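Long-range contact in thioredoxin-like protein (Parabacteroides distasonis, PDB 4FO5), which is of unknown function but has a thioredoxin-like fold and belongs to the AhpC/TSA family, without the CXXC motif of thioredoxins: residues A[34-39]-A[66-71]. Numbering follows the deposited sequence.
Sequences YTLLNF and IAMCSI
Five backbone hydrogen bonds zip Tyr34–Phe39 to Ile66–Ile71 in parallel register, running from Ala67 N to Tyr34 O (2.8 Å) through to Ile71 N to Asn38 O (2.7 Å). CA-H...O contacts back them up, such as Thr35 CA to Ala67 O at 3.3 Å.

On the face carrying Leu36, Asn38 and Met68, the selenomethionine side chain bends back so that its CE presses on Leu36 CD2 at 3.5 Å, tighter than usual, and also meets Asn38 CB at 3.6 Å. Helix 45-58 covers this face: its Asn51 OD1 takes a weak hydrogen bond from Asn38 ND2 and, less certainly because Ser70 has two conformers, one from Ser70 OG in the conformer described.

On the other face, with Ile71 CG1 anti to the carbonyl carbon and the chain extended beyond it (chi2 172°), CD1 touches both Leu37 CD1 (3.7 Å) and Phe39 CE1 (3.9 Å). The Phe39 ring also meets that of Tyr109, planes at about 40°. An alanine here would probably leave Ile71 CD1 and the Tyr109 ring without their neighbour and open a gap.

The middle strand 34-40 thus pairs with strand 66-72, the two joined by helix 45-58 in a beta-alpha-beta crossover. The Leu37, Phe39 and Ile71 cluster is apolar, whereas the helix-covered face mixes Leu36 and Met68 with a buried polar group of Asn38, Ser70 and Asn51.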
loop_
_atom_site.group_PDB
_atom_site.type_symbol
_atom_site.label_atom_id
_atom_site.label_comp_id
_atom_site.label_asym_id
_atom_site.label_seq_id
_atom_site.Cartn_x
_atom_site.Cartn_y
_atom_site.Cartn_z
ATOM N N TYR A 34 -9.991 6.596 -2.697
ATOM C CA TYR A 34 -8.850 6.582 -1.786
ATOM C C TYR A 34 -7.928 5.421 -2.164
ATOM O O TYR A 34 -8.359 4.503 -2.861
ATOM C CB TYR A 34 -9.306 6.477 -0.308
ATOM C CG TYR A 34 -9.877 7.745 0.303
ATOM C CD1 TYR A 34 -10.227 8.838 -0.494
ATOM C CD2 TYR A 34 -10.088 7.847 1.670
ATOM C CE1 TYR A 34 -10.778 9.994 0.062
ATOM C CE2 TYR A 34 -10.664 8.987 2.235
ATOM C CZ TYR A 34 -11.004 10.059 1.429
ATOM O OH TYR A 34 -11.549 11.188 1.996
ATOM N N THR A 35 -6.640 5.509 -1.796
ATOM C CA THR A 35 -5.681 4.432 -2.048
ATOM C C THR A 35 -5.080 3.968 -0.708
ATOM O O THR A 35 -4.613 4.782 0.099
ATOM C CB THR A 35 -4.555 4.839 -3.036
ATOM O OG1 THR A 35 -5.126 5.397 -4.202
ATOM C CG2 THR A 35 -3.691 3.655 -3.476
ATOM N N LEU A 36 -5.077 2.662 -0.516
ATOM C CA LEU A 36 -4.397 2.021 0.584
ATOM C C LEU A 36 -3.065 1.524 0.006
ATOM O O LEU A 36 -3.035 0.541 -0.755
ATOM C CB LEU A 36 -5.217 0.885 1.233
ATOM C CG LEU A 36 -4.473 0.154 2.380
ATOM C CD1 LEU A 36 -4.201 1.088 3.556
ATOM C CD2 LEU A 36 -5.236 -1.041 2.829
ATOM N N LEU A 37 -1.988 2.258 0.325
ATOM C CA LEU A 37 -0.632 1.919 -0.082
ATOM C C LEU A 37 -0.013 1.072 1.007
ATOM O O LEU A 37 0.097 1.547 2.123
ATOM C CB LEU A 37 0.195 3.191 -0.331
ATOM C CG LEU A 37 1.657 2.981 -0.661
ATOM C CD1 LEU A 37 1.807 2.272 -2.014
ATOM C CD2 LEU A 37 2.360 4.304 -0.728
ATOM N N ASN A 38 0.348 -0.180 0.711
ATOM C CA ASN A 38 0.918 -1.046 1.716
ATOM C C ASN A 38 2.242 -1.678 1.262
ATOM O O ASN A 38 2.349 -2.144 0.141
ATOM C CB ASN A 38 -0.085 -2.123 2.105
ATOM C CG ASN A 38 0.403 -2.968 3.227
ATOM O OD1 ASN A 38 0.632 -2.486 4.328
ATOM N ND2 ASN A 38 0.559 -4.260 2.975
ATOM N N PHE A 39 3.255 -1.646 2.128
ATOM C CA PHE A 39 4.564 -2.244 1.873
ATOM C C PHE A 39 4.711 -3.454 2.727
ATOM O O PHE A 39 4.398 -3.417 3.920
ATOM C CB PHE A 39 5.703 -1.244 2.152
ATOM C CG PHE A 39 5.671 -0.059 1.218
ATOM C CD1 PHE A 39 6.226 -0.142 -0.052
ATOM C CD2 PHE A 39 5.006 1.110 1.573
ATOM C CE1 PHE A 39 6.193 0.955 -0.923
ATOM C CE2 PHE A 39 4.985 2.208 0.713
ATOM C CZ PHE A 39 5.568 2.121 -0.532
ATOM N N ILE A 66 -12.257 2.598 -2.774
ATOM C CA ILE A 66 -10.867 2.388 -2.358
ATOM C C ILE A 66 -10.116 1.470 -3.302
ATOM O O ILE A 66 -10.650 0.483 -3.779
ATOM C CB ILE A 66 -10.799 1.837 -0.878
ATOM C CG1 ILE A 66 -9.342 1.640 -0.366
ATOM C CG2 ILE A 66 -11.617 0.542 -0.691
ATOM C CD1 ILE A 66 -8.796 2.701 0.482
ATOM N N ALA A 67 -8.860 1.790 -3.546
ATOM C CA ALA A 67 -7.998 0.909 -4.311
ATOM C C ALA A 67 -6.858 0.456 -3.406
ATOM O O ALA A 67 -6.303 1.246 -2.650
ATOM C CB ALA A 67 -7.458 1.611 -5.550
HETATM N N MSE A 68 -6.532 -0.807 -3.465
HETATM C CA MSE A 68 -5.416 -1.303 -2.698
HETATM C C MSE A 68 -4.208 -1.385 -3.608
HETATM O O MSE A 68 -4.285 -1.959 -4.684
HETATM C CB MSE A 68 -5.744 -2.663 -2.108
HETATM C CG MSE A 68 -4.517 -3.413 -1.673
HETATM SE SE MSE A 68 -4.771 -4.031 0.085
HETATM C CE MSE A 68 -3.306 -3.233 0.943
ATOM N N CYS A 69 -3.094 -0.881 -3.137
ATOM C CA CYS A 69 -1.820 -0.938 -3.817
ATOM C C CYS A 69 -0.804 -1.549 -2.854
ATOM O O CYS A 69 -0.260 -0.845 -2.014
ATOM C CB CYS A 69 -1.401 0.448 -4.277
ATOM S SG CYS A 69 0.131 0.445 -5.226
ATOM N N SER A 70 -0.609 -2.871 -2.934
ATOM C CA SER A 70 0.312 -3.618 -2.064
ATOM C C SER A 70 1.600 -3.840 -2.793
ATOM O O SER A 70 1.586 -4.453 -3.851
ATOM C CB SER A 70 -0.274 -4.972 -1.676
ATOM O OG SER A 70 -1.341 -4.889 -0.756
ATOM N N ILE A 71 2.713 -3.350 -2.268
ATOM C CA ILE A 71 3.985 -3.516 -2.969
ATOM C C ILE A 71 4.921 -4.414 -2.179
ATOM O O ILE A 71 5.284 -4.067 -1.063
ATOM C CB ILE A 71 4.643 -2.145 -3.247
ATOM C CG1 ILE A 71 3.664 -1.190 -3.965
ATOM C CG2 ILE A 71 5.953 -2.346 -4.041
ATOM C CD1 ILE A 71 4.143 0.292 -4.117
#